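Long-range contacts in apoptosis regulator ced-9 (PDB 1OHU), which restrains programmed cell death in Caenorhabditis elegans by sequestering the cell-death activator CED-4 until EGL-1 binds and releases it: residues A[9-14]-A[43-48]; A[28-33]-A[118-123]; A[75-80]-A[132-137]; A[99-104]-A[150-155]. The protein carries 3 engineered substitutions. All coordinates share one frame; numbering follows the deposited sequence.

Contact 1: residues A[9-14]-A[43-48]; sequences PRLDIE and QPEHEM
Arg-10 meets Glu-45 through a two-pronged salt bridge, NH1 to OE2 and NH2 to OE1. Both carboxylate oxygens lie near the guanidinium plane, and the bond from Arg-10 NH2 to Glu-45 OE1, 3.0 Å long, is almost straight at 176°. The carboxylate itself is twisted, so that each nitrogen arrives from above its plane. A third hydrogen bond runs from Arg-10 NH1 to Gln-43 OE1 at 2.7 Å, in the amide plane and on a lone pair of the oxygen. NH1 thus serves two acceptors, while Gln-43 NE2 bonds to Gly-41 O. The apolar part is small: Leu-11 CD2 lies 3.9 Å from Glu-45 CG, with Glu-45 CB also near, and sits over one face of the guanidinium, toward its rim. An alanine at Arg-10 would probably leave the buried carboxylate of Glu-45 without its cationic mate and Gln-43 OE1 without the NH1 donor. Gln-43 is the N-cap of helix 44-71, so the contact pins the start of that helix to the run leading into helix 13-27, whose opening residues belong to the predicted BH4 motif. Helix 154-172 packs alongside, through Trp-154 against Leu-11 and Met-158 against Glu-45, and Phe-16 of helix 13-27 touches both Leu-11 and Glu-45.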
loop_
_atom_site.group_PDB
_atom_site.type_symbol
_atom_site.label_atom_id
_atom_site.label_comp_id
_atom_site.label_asym_id
_atom_site.label_seq_id
_atom_site.Cartn_x
_atom_site.Cartn_y
_atom_site.Cartn_z
ATOM N N PRO A 9 3.365 -11.108 -14.605
ATOM C CA PRO A 9 4.566 -10.687 -13.879
ATOM C C PRO A 9 4.624 -9.165 -13.825
ATOM O O PRO A 9 5.232 -8.583 -12.927
ATOM C CB PRO A 9 5.689 -11.272 -14.723
ATOM C CG PRO A 9 5.141 -11.124 -16.117
ATOM C CD PRO A 9 3.715 -11.616 -15.944
ATOM N N ARG A 10 3.975 -8.536 -14.802
ATOM C CA ARG A 10 3.927 -7.081 -14.922
ATOM C C ARG A 10 3.173 -6.447 -13.752
ATOM O O ARG A 10 3.446 -5.307 -13.375
ATOM C CB ARG A 10 3.241 -6.699 -16.239
ATOM C CG ARG A 10 3.426 -5.251 -16.656
ATOM C CD ARG A 10 2.689 -4.955 -17.959
ATOM N NE ARG A 10 1.237 -5.024 -17.794
ATOM C CZ ARG A 10 0.508 -4.074 -17.220
ATOM N NH1 ARG A 10 1.095 -2.976 -16.765
ATOM N NH2 ARG A 10 -0.803 -4.224 -17.085
ATOM N N LEU A 11 2.231 -7.194 -13.182
ATOM C CA LEU A 11 1.428 -6.693 -12.076
ATOM C C LEU A 11 1.698 -7.363 -10.729
ATOM O O LEU A 11 0.852 -7.309 -9.834
ATOM C CB LEU A 11 -0.060 -6.827 -12.414
ATOM C CG LEU A 11 -0.524 -6.106 -13.681
ATOM C CD1 LEU A 11 -2.011 -6.350 -13.895
ATOM C CD2 LEU A 11 -0.237 -4.618 -13.561
ATOM N N ASP A 12 2.858 -7.995 -10.574
ATOM C CA ASP A 12 3.160 -8.643 -9.301
ATOM C C ASP A 12 2.918 -7.635 -8.193
ATOM O O ASP A 12 3.247 -6.458 -8.329
ATOM C CB ASP A 12 4.614 -9.121 -9.244
ATOM C CG ASP A 12 4.870 -10.309 -10.147
ATOM O OD1 ASP A 12 4.034 -11.238 -10.158
ATOM O OD2 ASP A 12 5.909 -10.319 -10.839
ATOM N N ILE A 13 2.329 -8.102 -7.101
ATOM C CA ILE A 13 2.039 -7.238 -5.976
ATOM C C ILE A 13 3.271 -6.475 -5.485
ATOM O O ILE A 13 3.168 -5.307 -5.128
ATOM C CB ILE A 13 1.392 -8.055 -4.822
ATOM C CG1 ILE A 13 -0.081 -7.662 -4.693
ATOM C CG2 ILE A 13 2.136 -7.853 -3.511
ATOM C CD1 ILE A 13 -0.331 -6.171 -4.559
ATOM N N GLU A 14 4.434 -7.120 -5.481
ATOM C CA GLU A 14 5.651 -6.455 -5.023
ATOM C C GLU A 14 5.889 -5.142 -5.735
ATOM O O GLU A 14 6.357 -4.173 -5.127
ATOM C CB GLU A 14 6.878 -7.347 -5.217
ATOM C CG GLU A 14 6.930 -8.513 -4.258
ATOM C CD GLU A 14 5.916 -9.584 -4.590
ATOM O OE1 GLU A 14 5.654 -10.435 -3.715
ATOM O OE2 GLU A 14 5.392 -9.580 -5.727
ATOM N N GLN A 43 4.614 0.917 -13.739
ATOM C CA GLN A 43 3.465 0.533 -14.540
ATOM C C GLN A 43 2.362 1.557 -14.324
ATOM O O GLN A 43 2.268 2.162 -13.255
ATOM C CB GLN A 43 2.960 -0.857 -14.125
ATOM C CG GLN A 43 3.973 -1.972 -14.315
ATOM C CD GLN A 43 4.492 -2.031 -15.735
ATOM O OE1 GLN A 43 3.722 -2.190 -16.679
ATOM N NE2 GLN A 43 5.802 -1.899 -15.896
ATOM N N PRO A 44 1.512 1.773 -15.340
ATOM C CA PRO A 44 0.432 2.748 -15.171
ATOM C C PRO A 44 -0.458 2.402 -13.977
ATOM O O PRO A 44 -1.041 3.289 -13.352
ATOM C CB PRO A 44 -0.304 2.692 -16.519
ATOM C CG PRO A 44 0.036 1.328 -17.057
ATOM C CD PRO A 44 1.483 1.177 -16.687
ATOM N N GLU A 45 -0.554 1.113 -13.656
ATOM C CA GLU A 45 -1.355 0.682 -12.516
ATOM C C GLU A 45 -0.691 1.135 -11.218
ATOM O O GLU A 45 -1.358 1.271 -10.191
ATOM C CB GLU A 45 -1.523 -0.840 -12.496
ATOM C CG GLU A 45 -2.421 -1.406 -13.589
ATOM C CD GLU A 45 -1.721 -1.525 -14.933
ATOM O OE1 GLU A 45 -2.364 -2.006 -15.891
ATOM O OE2 GLU A 45 -0.535 -1.145 -15.035
ATOM N N HIS A 46 0.623 1.354 -11.269
ATOM C CA HIS A 46 1.372 1.821 -10.103
ATOM C C HIS A 46 1.004 3.285 -9.889
ATOM O O HIS A 46 0.702 3.716 -8.776
ATOM C CB HIS A 46 2.889 1.755 -10.336
ATOM C CG HIS A 46 3.438 0.370 -10.474
ATOM N ND1 HIS A 46 2.808 -0.741 -9.958
ATOM C CD2 HIS A 46 4.599 -0.072 -11.012
ATOM C CE1 HIS A 46 3.559 -1.808 -10.169
ATOM N NE2 HIS A 46 4.651 -1.428 -10.805
ATOM N N GLU A 47 1.049 4.044 -10.979
ATOM C CA GLU A 47 0.738 5.464 -10.948
ATOM C C GLU A 47 -0.694 5.725 -10.508
ATOM O O GLU A 47 -1.006 6.799 -9.991
ATOM C CB GLU A 47 1.023 6.081 -12.317
ATOM C CG GLU A 47 2.484 6.481 -12.483
ATOM C CD GLU A 47 2.918 6.607 -13.931
ATOM O OE1 GLU A 47 2.199 7.252 -14.727
ATOM O OE2 GLU A 47 3.993 6.067 -14.273
HETATM N N MSE A 48 -1.562 4.736 -10.698
HETATM C CA MSE A 48 -2.950 4.869 -10.279
HETATM C C MSE A 48 -3.031 4.509 -8.804
HETATM O O MSE A 48 -3.932 4.960 -8.096
HETATM C CB MSE A 48 -3.856 3.940 -11.091
HETATM C CG MSE A 48 -5.332 3.952 -10.674
HETATM SE SE MSE A 48 -6.236 5.685 -10.784
HETATM C CE MSE A 48 -5.016 6.646 -11.939
#

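Contact 2: residues A[28-33]-A[118-123]; sequences NGMEWF and MMESVE
Met-30 and Met-119, both selenomethionines, meet with CG anti to the carbonyl carbon in each (chi1 -66° and -75°), but beyond CG they differ. Met-30 runs on extended, whereas Met-119 bends at chi2 (-72°), which places its selenium on the side of Trp-32. The two side chains lie side by side and antiparallel, Met-30 SE 3.7 Å from Met-119 CB. Met-30 also crosses the aliphatic part of Glu-120, with SE 3.6 Å from Glu-120 CG, while the carboxylate oxygen Glu-120 OE1 comes to 3.3 Å from Met-30 CG. On the indole side, Met-119 SE is 5.0 Å from the centroid of the five-membered ring of Trp-32, oblique to its normal: a Met-aromatic contact. No direct hydrogen bond joins the segments. Instead a water accepts from Glu-31 N at 2.8 Å and donates to Glu-120 OE1 at 2.6 Å.

Each side is a turn that leaves a helix. Gly-29 is the C-prime residue of the Schellman motif ending helix 13-27, and Met-118 to Ser-121 form a type II beta turn at the end of helix 101-118. Ile-25 and Val-128 both pack on Trp-32 and Met-119. The end of the predicted BH4 motif is therefore joined to this turn by a mainly apolar contact, methionine side chains (selenium standing in for the natural sulfur) against each other and beside the indole, with one water as the polar link.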
loop_
_atom_site.group_PDB
_atom_site.type_symbol
_atom_site.label_atom_id
_atom_site.label_comp_id
_atom_site.label_asym_id
_atom_site.label_seq_id
_atom_site.Cartn_x
_atom_site.Cartn_y
_atom_site.Cartn_z
ATOM N N ASN A 28 7.855 12.454 1.567
ATOM C CA ASN A 28 8.250 12.966 2.865
ATOM C C ASN A 28 9.678 13.512 2.778
ATOM O O ASN A 28 10.341 13.694 3.791
ATOM C CB ASN A 28 8.160 11.848 3.901
ATOM C CG ASN A 28 8.134 12.368 5.313
ATOM O OD1 ASN A 28 7.573 13.425 5.583
ATOM N ND2 ASN A 28 8.728 11.616 6.235
ATOM N N GLY A 29 10.138 13.768 1.555
ATOM C CA GLY A 29 11.475 14.296 1.346
ATOM C C GLY A 29 12.620 13.319 1.575
ATOM O O GLY A 29 13.785 13.722 1.583
HETATM N N MSE A 30 12.312 12.038 1.762
HETATM C CA MSE A 30 13.362 11.050 1.999
HETATM C C MSE A 30 13.554 10.080 0.832
HETATM O O MSE A 30 12.792 10.099 -0.136
HETATM C CB MSE A 30 13.080 10.306 3.313
HETATM C CG MSE A 30 13.186 11.234 4.537
HETATM SE SE MSE A 30 12.426 10.457 6.134
HETATM C CE MSE A 30 12.513 11.964 7.320
ATOM N N GLU A 31 14.569 9.229 0.926
ATOM C CA GLU A 31 14.886 8.308 -0.157
ATOM C C GLU A 31 15.160 6.906 0.377
ATOM O O GLU A 31 16.076 6.708 1.182
ATOM C CB GLU A 31 16.111 8.844 -0.912
ATOM C CG GLU A 31 16.564 8.054 -2.146
ATOM C CD GLU A 31 15.521 8.024 -3.272
ATOM O OE1 GLU A 31 14.855 9.053 -3.526
ATOM O OE2 GLU A 31 15.378 6.968 -3.915
ATOM N N TRP A 32 14.360 5.943 -0.069
ATOM C CA TRP A 32 14.506 4.554 0.370
ATOM C C TRP A 32 15.646 3.894 -0.381
ATOM O O TRP A 32 15.447 3.344 -1.459
ATOM C CB TRP A 32 13.199 3.780 0.131
ATOM C CG TRP A 32 13.234 2.345 0.608
ATOM C CD1 TRP A 32 14.138 1.785 1.479
ATOM C CD2 TRP A 32 12.314 1.298 0.261
ATOM N NE1 TRP A 32 13.836 0.462 1.688
ATOM C CE2 TRP A 32 12.724 0.135 0.955
ATOM C CE3 TRP A 32 11.186 1.229 -0.571
ATOM C CZ2 TRP A 32 12.043 -1.086 0.843
ATOM C CZ3 TRP A 32 10.506 0.010 -0.683
ATOM C CH2 TRP A 32 10.938 -1.127 0.019
ATOM N N PHE A 33 16.843 3.948 0.200
ATOM C CA PHE A 33 18.029 3.375 -0.423
ATOM C C PHE A 33 17.956 1.870 -0.632
ATOM O O PHE A 33 18.545 1.338 -1.579
ATOM C CB PHE A 33 19.279 3.716 0.408
ATOM C CG PHE A 33 19.989 4.983 -0.026
ATOM C CD1 PHE A 33 19.279 6.143 -0.312
ATOM C CD2 PHE A 33 21.379 5.018 -0.118
ATOM C CE1 PHE A 33 19.949 7.323 -0.684
ATOM C CE2 PHE A 33 22.048 6.182 -0.485
ATOM C CZ PHE A 33 21.329 7.337 -0.769
HETATM N N MSE A 118 9.177 5.456 9.523
HETATM C CA MSE A 118 10.327 4.647 9.927
HETATM C C MSE A 118 11.631 5.097 9.282
HETATM O O MSE A 118 12.716 4.872 9.824
HETATM C CB MSE A 118 10.074 3.183 9.566
HETATM C CG MSE A 118 8.831 2.585 10.220
HETATM SE SE MSE A 118 8.423 0.846 9.494
HETATM C CE MSE A 118 9.437 -0.212 10.737
HETATM N N MSE A 119 11.526 5.715 8.113
HETATM C CA MSE A 119 12.713 6.191 7.420
HETATM C C MSE A 119 13.491 7.214 8.252
HETATM O O MSE A 119 12.913 8.083 8.918
HETATM C CB MSE A 119 12.332 6.803 6.072
HETATM C CG MSE A 119 11.970 5.795 5.009
HETATM SE SE MSE A 119 13.501 4.847 4.357
HETATM C CE MSE A 119 12.679 3.258 3.769
ATOM N N GLU A 120 14.810 7.080 8.202
ATOM C CA GLU A 120 15.741 7.950 8.895
ATOM C C GLU A 120 15.686 7.855 10.410
ATOM O O GLU A 120 16.106 8.767 11.124
ATOM C CB GLU A 120 15.576 9.389 8.403
ATOM C CG GLU A 120 15.856 9.496 6.894
ATOM C CD GLU A 120 16.317 10.874 6.454
ATOM O OE1 GLU A 120 16.407 11.095 5.225
ATOM O OE2 GLU A 120 16.593 11.728 7.329
ATOM N N SER A 121 15.162 6.728 10.881
ATOM C CA SER A 121 15.087 6.423 12.299
ATOM C C SER A 121 16.113 5.322 12.507
ATOM O O SER A 121 15.966 4.225 11.979
ATOM C CB SER A 121 13.710 5.892 12.683
ATOM O OG SER A 121 13.745 5.370 14.004
ATOM N N VAL A 122 17.161 5.630 13.259
ATOM C CA VAL A 122 18.224 4.671 13.536
ATOM C C VAL A 122 17.690 3.293 13.914
ATOM O O VAL A 122 18.141 2.279 13.387
ATOM C CB VAL A 122 19.138 5.176 14.684
ATOM C CG1 VAL A 122 20.108 4.081 15.110
ATOM C CG2 VAL A 122 19.901 6.404 14.230
ATOM N N GLU A 123 16.725 3.262 14.824
ATOM C CA GLU A 123 16.164 2.001 15.285
ATOM C C GLU A 123 15.108 1.374 14.380
ATOM O O GLU A 123 14.999 0.153 14.315
ATOM C CB GLU A 123 15.589 2.176 16.697
ATOM C CG GLU A 123 14.470 3.210 16.806
ATOM C CD GLU A 123 14.960 4.623 17.137
ATOM O OE1 GLU A 123 15.810 5.174 16.397
ATOM O OE2 GLU A 123 14.474 5.190 18.143
HETATM O O HOH W 1 16.223 9.484 3.145
#

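Contact 3: residues A[75-80]-A[132-137]; sequences PRISFS and FVYTSL
Tyr-134 reaches out from helix 128-144 to bring its ring against the backbone where Ser-78 joins Phe-79. Phe-79 CA stands over one face of the tyrosine ring, 3.9 Å from its centroid, a CH-pi contact displaced toward the rim. The two aromatic side chains pass each other head to tail. Their planes are inclined by 43° with centroids 5.2 Å apart, an oblique pairing in which Phe-79 CD1 approaches Tyr-134 CD2 to 3.4 Å. Phe-79 CG is anti to its backbone N (chi1 -168°), and the far end of the ring, CZ, meets Leu-137 CD2 at 3.5 Å, nearly one turn beyond Tyr-134.

This chain is the helical Bcl-2-fold portion of CED-9, and within that bundle the contact fastens the start of the short helix 79-86 to helix 128-144. Ser-78 is the N-cap of the short helix, its OG accepting from Leu-81 N. The residues just before it are held as well, because Gln-127 bonds to both Pro-75 O and Ile-77 N.

At its other end the tyrosine is tied by its hydroxyl, which donates to Ile-77 O at 3.0 Å. The oxygen lies near the ring plane, at the edge, whereas the donor is tilted 33° from the carbonyl plane. Beside this bond Ile-77 CG2 rests 3.9 Å from Tyr-134 CE1, so the ring is flanked by the isoleucine methyl as well as by Phe-79. On another side of helix 128-144, Phe-132 and Ser-136 pack against Val-17 of helix 13-27, and Ser-136 OG donates to Phe-132 O.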
loop_
_atom_site.group_PDB
_atom_site.type_symbol
_atom_site.label_atom_id
_atom_site.label_comp_id
_atom_site.label_asym_id
_atom_site.label_seq_id
_atom_site.Cartn_x
_atom_site.Cartn_y
_atom_site.Cartn_z
ATOM N N PRO A 75 9.535 -2.417 19.186
ATOM C CA PRO A 75 10.691 -2.117 18.334
ATOM C C PRO A 75 10.833 -3.017 17.106
ATOM O O PRO A 75 11.011 -2.522 15.990
ATOM C CB PRO A 75 11.872 -2.243 19.300
ATOM C CG PRO A 75 11.374 -3.222 20.326
ATOM C CD PRO A 75 9.972 -2.729 20.558
ATOM N N ARG A 76 10.760 -4.328 17.312
ATOM C CA ARG A 76 10.875 -5.283 16.216
ATOM C C ARG A 76 9.479 -5.756 15.817
ATOM O O ARG A 76 8.798 -6.438 16.584
ATOM C CB ARG A 76 11.734 -6.464 16.641
ATOM N N ILE A 77 9.061 -5.384 14.612
ATOM C CA ILE A 77 7.745 -5.738 14.103
ATOM C C ILE A 77 7.691 -7.175 13.612
ATOM O O ILE A 77 8.552 -7.615 12.847
ATOM C CB ILE A 77 7.342 -4.812 12.937
ATOM C CG1 ILE A 77 7.421 -3.355 13.388
ATOM C CG2 ILE A 77 5.936 -5.156 12.453
ATOM C CD1 ILE A 77 7.223 -2.368 12.278
ATOM N N SER A 78 6.677 -7.909 14.049
ATOM C CA SER A 78 6.527 -9.294 13.628
ATOM C C SER A 78 5.336 -9.395 12.683
ATOM O O SER A 78 4.469 -8.521 12.665
ATOM C CB SER A 78 6.315 -10.198 14.841
ATOM O OG SER A 78 5.131 -9.832 15.531
ATOM N N PHE A 79 5.299 -10.460 11.896
ATOM C CA PHE A 79 4.217 -10.655 10.950
ATOM C C PHE A 79 2.892 -10.778 11.691
ATOM O O PHE A 79 1.863 -10.286 11.229
ATOM C CB PHE A 79 4.475 -11.905 10.108
ATOM C CG PHE A 79 3.564 -12.037 8.923
ATOM C CD1 PHE A 79 3.278 -10.933 8.127
ATOM C CD2 PHE A 79 3.012 -13.265 8.589
ATOM C CE1 PHE A 79 2.452 -11.047 7.011
ATOM C CE2 PHE A 79 2.180 -13.394 7.471
ATOM C CZ PHE A 79 1.901 -12.279 6.681
ATOM N N SER A 80 2.923 -11.427 12.847
ATOM C CA SER A 80 1.717 -11.597 13.643
ATOM C C SER A 80 1.187 -10.238 14.085
ATOM O O SER A 80 0.021 -9.923 13.870
ATOM C CB SER A 80 2.002 -12.448 14.874
ATOM O OG SER A 80 0.810 -12.622 15.623
ATOM N N PHE A 132 7.554 -4.045 3.883
ATOM C CA PHE A 132 7.290 -4.260 2.460
ATOM C C PHE A 132 6.866 -5.714 2.205
ATOM O O PHE A 132 5.857 -5.966 1.550
ATOM C CB PHE A 132 8.546 -3.862 1.647
ATOM C CG PHE A 132 8.804 -4.714 0.433
ATOM C CD1 PHE A 132 9.911 -5.561 0.395
ATOM C CD2 PHE A 132 7.924 -4.709 -0.645
ATOM C CE1 PHE A 132 10.133 -6.401 -0.694
ATOM C CE2 PHE A 132 8.132 -5.543 -1.741
ATOM C CZ PHE A 132 9.241 -6.396 -1.765
ATOM N N VAL A 133 7.612 -6.665 2.751
ATOM C CA VAL A 133 7.294 -8.086 2.573
ATOM C C VAL A 133 5.945 -8.466 3.197
ATOM O O VAL A 133 5.112 -9.111 2.552
ATOM C CB VAL A 133 8.401 -8.968 3.185
ATOM C CG1 VAL A 133 8.099 -10.437 2.932
ATOM C CG2 VAL A 133 9.760 -8.587 2.586
ATOM N N TYR A 134 5.728 -8.076 4.450
ATOM C CA TYR A 134 4.470 -8.389 5.119
ATOM C C TYR A 134 3.315 -7.904 4.246
ATOM O O TYR A 134 2.386 -8.652 3.952
ATOM C CB TYR A 134 4.383 -7.681 6.473
ATOM C CG TYR A 134 5.403 -8.112 7.496
ATOM C CD1 TYR A 134 5.603 -7.361 8.650
ATOM C CD2 TYR A 134 6.152 -9.284 7.330
ATOM C CE1 TYR A 134 6.524 -7.759 9.620
ATOM C CE2 TYR A 134 7.076 -9.694 8.294
ATOM C CZ TYR A 134 7.258 -8.926 9.438
ATOM O OH TYR A 134 8.174 -9.308 10.402
ATOM N N THR A 135 3.388 -6.643 3.830
ATOM C CA THR A 135 2.340 -6.043 3.010
ATOM C C THR A 135 2.103 -6.839 1.723
ATOM O O THR A 135 0.971 -7.186 1.394
ATOM C CB THR A 135 2.691 -4.570 2.665
ATOM O OG1 THR A 135 2.899 -3.829 3.880
ATOM C CG2 THR A 135 1.554 -3.919 1.881
ATOM N N SER A 136 3.181 -7.145 1.012
ATOM C CA SER A 136 3.101 -7.899 -0.240
ATOM C C SER A 136 2.524 -9.301 -0.037
ATOM O O SER A 136 1.697 -9.766 -0.815
ATOM C CB SER A 136 4.494 -8.025 -0.863
ATOM O OG SER A 136 5.087 -6.755 -1.079
ATOM N N LEU A 137 2.981 -9.971 1.009
ATOM C CA LEU A 137 2.531 -11.318 1.315
ATOM C C LEU A 137 1.056 -11.335 1.730
ATOM O O LEU A 137 0.263 -12.120 1.215
ATOM C CB LEU A 137 3.412 -11.892 2.431
ATOM C CG LEU A 137 3.307 -13.363 2.829
ATOM C CD1 LEU A 137 4.458 -13.711 3.771
ATOM C CD2 LEU A 137 1.965 -13.622 3.493
#

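Contact 4: residues A[99-104]-A[150-155]; sequences MSYGRL and HNRSWD
Arg-152 lays one face of its guanidinium over Ser-100, whose CA sits above the centre of the group, with Ser-100 CB 3.5 Å from Arg-152 NH1. The flat group packs on backbone and methylene carbons, and Arg-152 NE is buried without a partner. Nearer its backbone, Arg-152 CB lies against the phenol, 3.5 Å from Tyr-101 CZ, the ring and guanidinium planes being 79° apart. Tyr-101 OH accepts from Ser-153 N at 2.9 Å, a nearly straight bond (164°). A phenylalanine in place of Tyr-101 would probably leave Ser-153 N without this acceptor and the turn before helix 154-172 less firmly held. Deeper in, Leu-104 CD2 touches Trp-154 CH2 at 3.7 Å, the side chains crossing at about a right angle.

Ser-100 and Ser-153 are N-caps of helices 101-118 and 154-172, so the predicted BH1 motif and the inferred BH2 motif meet here at two helix starts. In Bcl-2 relatives these motifs border the groove that takes BH3 helices, consistent with EGL-1 binding. Trp-147 of helix 147-150 packs on Leu-104, Arg-152 and Trp-154, Phe-16 of helix 13-27 stacks on Trp-154, and helix 128-144 borders Met-99 and Leu-104.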
loop_
_atom_site.group_PDB
_atom_site.type_symbol
_atom_site.label_atom_id
_atom_site.label_comp_id
_atom_site.label_asym_id
_atom_site.label_seq_id
_atom_site.Cartn_x
_atom_site.Cartn_y
_atom_site.Cartn_z
HETATM N N MSE A 99 -10.451 -9.294 0.162
HETATM C CA MSE A 99 -9.461 -8.368 -0.381
HETATM C C MSE A 99 -10.077 -7.449 -1.424
HETATM O O MSE A 99 -9.798 -7.573 -2.615
HETATM C CB MSE A 99 -8.284 -9.137 -0.995
HETATM C CG MSE A 99 -7.153 -8.251 -1.531
HETATM SE SE MSE A 99 -6.486 -6.943 -0.249
HETATM C CE MSE A 99 -5.471 -8.131 0.891
ATOM N N SER A 100 -10.923 -6.532 -0.967
ATOM C CA SER A 100 -11.570 -5.581 -1.856
ATOM C C SER A 100 -10.558 -4.510 -2.237
ATOM O O SER A 100 -9.477 -4.434 -1.649
ATOM C CB SER A 100 -12.764 -4.928 -1.159
ATOM O OG SER A 100 -12.349 -4.124 -0.067
ATOM N N TYR A 101 -10.905 -3.686 -3.219
ATOM C CA TYR A 101 -10.018 -2.614 -3.659
ATOM C C TYR A 101 -9.778 -1.651 -2.502
ATOM O O TYR A 101 -8.700 -1.076 -2.369
ATOM C CB TYR A 101 -10.643 -1.866 -4.838
ATOM C CG TYR A 101 -10.937 -2.748 -6.031
ATOM C CD1 TYR A 101 -9.907 -3.406 -6.708
ATOM C CD2 TYR A 101 -12.243 -2.936 -6.477
ATOM C CE1 TYR A 101 -10.174 -4.229 -7.804
ATOM C CE2 TYR A 101 -12.522 -3.756 -7.571
ATOM C CZ TYR A 101 -11.484 -4.399 -8.229
ATOM O OH TYR A 101 -11.759 -5.211 -9.308
ATOM N N GLY A 102 -10.794 -1.484 -1.662
ATOM C CA GLY A 102 -10.676 -0.597 -0.522
ATOM C C GLY A 102 -9.648 -1.088 0.475
ATOM O O GLY A 102 -8.837 -0.309 0.968
ATOM N N ARG A 103 -9.680 -2.382 0.778
ATOM C CA ARG A 103 -8.732 -2.954 1.722
ATOM C C ARG A 103 -7.351 -2.984 1.067
ATOM O O ARG A 103 -6.332 -2.763 1.725
ATOM C CB ARG A 103 -9.153 -4.374 2.120
ATOM C CG ARG A 103 -8.450 -4.889 3.373
ATOM C CD ARG A 103 -8.743 -6.357 3.650
ATOM N NE ARG A 103 -8.234 -6.761 4.962
ATOM C CZ ARG A 103 -8.183 -8.016 5.406
ATOM N NH1 ARG A 103 -8.608 -9.018 4.644
ATOM N NH2 ARG A 103 -7.713 -8.269 6.622
ATOM N N LEU A 104 -7.330 -3.252 -0.235
ATOM C CA LEU A 104 -6.086 -3.312 -0.991
ATOM C C LEU A 104 -5.355 -1.978 -0.906
ATOM O O LEU A 104 -4.205 -1.906 -0.473
ATOM C CB LEU A 104 -6.389 -3.642 -2.453
ATOM C CG LEU A 104 -5.241 -3.566 -3.461
ATOM C CD1 LEU A 104 -4.153 -4.555 -3.095
ATOM C CD2 LEU A 104 -5.782 -3.853 -4.852
ATOM N N HIS A 150 -14.686 -13.440 -6.149
ATOM C CA HIS A 150 -15.283 -12.140 -5.832
ATOM C C HIS A 150 -15.509 -11.291 -7.080
ATOM O O HIS A 150 -16.150 -10.242 -7.016
ATOM C CB HIS A 150 -14.404 -11.388 -4.840
ATOM N N ASN A 151 -14.963 -11.746 -8.204
ATOM C CA ASN A 151 -15.117 -11.064 -9.486
ATOM C C ASN A 151 -14.319 -9.773 -9.676
ATOM O O ASN A 151 -14.688 -8.935 -10.503
ATOM C CB ASN A 151 -16.599 -10.797 -9.751
ATOM N N ARG A 152 -13.234 -9.597 -8.928
ATOM C CA ARG A 152 -12.427 -8.390 -9.090
ATOM C C ARG A 152 -11.166 -8.671 -9.904
ATOM O O ARG A 152 -10.798 -9.826 -10.129
ATOM C CB ARG A 152 -12.049 -7.778 -7.731
ATOM C CG ARG A 152 -12.495 -8.561 -6.511
ATOM C CD ARG A 152 -13.107 -7.633 -5.472
ATOM N NE ARG A 152 -13.371 -8.320 -4.213
ATOM C CZ ARG A 152 -14.171 -7.856 -3.257
ATOM N NH1 ARG A 152 -14.799 -6.696 -3.418
ATOM N NH2 ARG A 152 -14.338 -8.549 -2.133
ATOM N N SER A 153 -10.518 -7.602 -10.356
ATOM C CA SER A 153 -9.305 -7.711 -11.150
ATOM C C SER A 153 -8.646 -6.340 -11.232
ATOM O O SER A 153 -9.185 -5.356 -10.723
ATOM C CB SER A 153 -9.637 -8.212 -12.561
ATOM O OG SER A 153 -10.470 -7.296 -13.251
ATOM N N TRP A 154 -7.481 -6.277 -11.869
ATOM C CA TRP A 154 -6.766 -5.017 -12.011
ATOM C C TRP A 154 -7.414 -4.107 -13.047
ATOM O O TRP A 154 -7.323 -2.883 -12.948
ATOM C CB TRP A 154 -5.303 -5.272 -12.382
ATOM C CG TRP A 154 -4.475 -5.738 -11.222
ATOM C CD1 TRP A 154 -3.886 -6.959 -11.072
ATOM C CD2 TRP A 154 -4.163 -4.993 -10.036
ATOM N NE1 TRP A 154 -3.229 -7.023 -9.865
ATOM C CE2 TRP A 154 -3.382 -5.830 -9.210
ATOM C CE3 TRP A 154 -4.470 -3.698 -9.591
ATOM C CZ2 TRP A 154 -2.901 -5.415 -7.961
ATOM C CZ3 TRP A 154 -3.991 -3.286 -8.345
ATOM C CH2 TRP A 154 -3.216 -4.143 -7.548
ATOM N N ASP A 155 -8.062 -4.704 -14.042
ATOM C CA ASP A 155 -8.731 -3.939 -15.088
ATOM C C ASP A 155 -9.926 -3.252 -14.454
ATOM O O ASP A 155 -10.136 -2.049 -14.620
ATOM C CB ASP A 155 -9.194 -4.876 -16.199
ATOM C CG ASP A 155 -8.056 -5.699 -16.765
ATOM O OD1 ASP A 155 -7.173 -5.113 -17.431
ATOM O OD2 ASP A 155 -8.039 -6.930 -16.536
#

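How the contacts relate
From the N terminus, contact 1 closes first, on a loop that holds helix 13-27, its leading run meeting the start of helix 44-71. Contact 2 opens inside that loop, at the end of helix 13-27, and crosses contact 1, closing only after helix 101-118. Contact 3 opens before helix 79-86 and closes on helix 128-144, crossing contact 2. Contact 4 starts at helix 101-118 and ends at helix 154-172, crossing contacts 2 and 3; contact 1 precedes both 3 and 4 in series. Contacts 2 and 4 lie on opposite sides of the centre, about 30 Å between centres. Contact 1 touches contacts 3 and 4, through Ile-13 with Ser-136 and Leu-11 with Trp-154, while Met-118 packing on Ile-77 joins contacts 2 and 3.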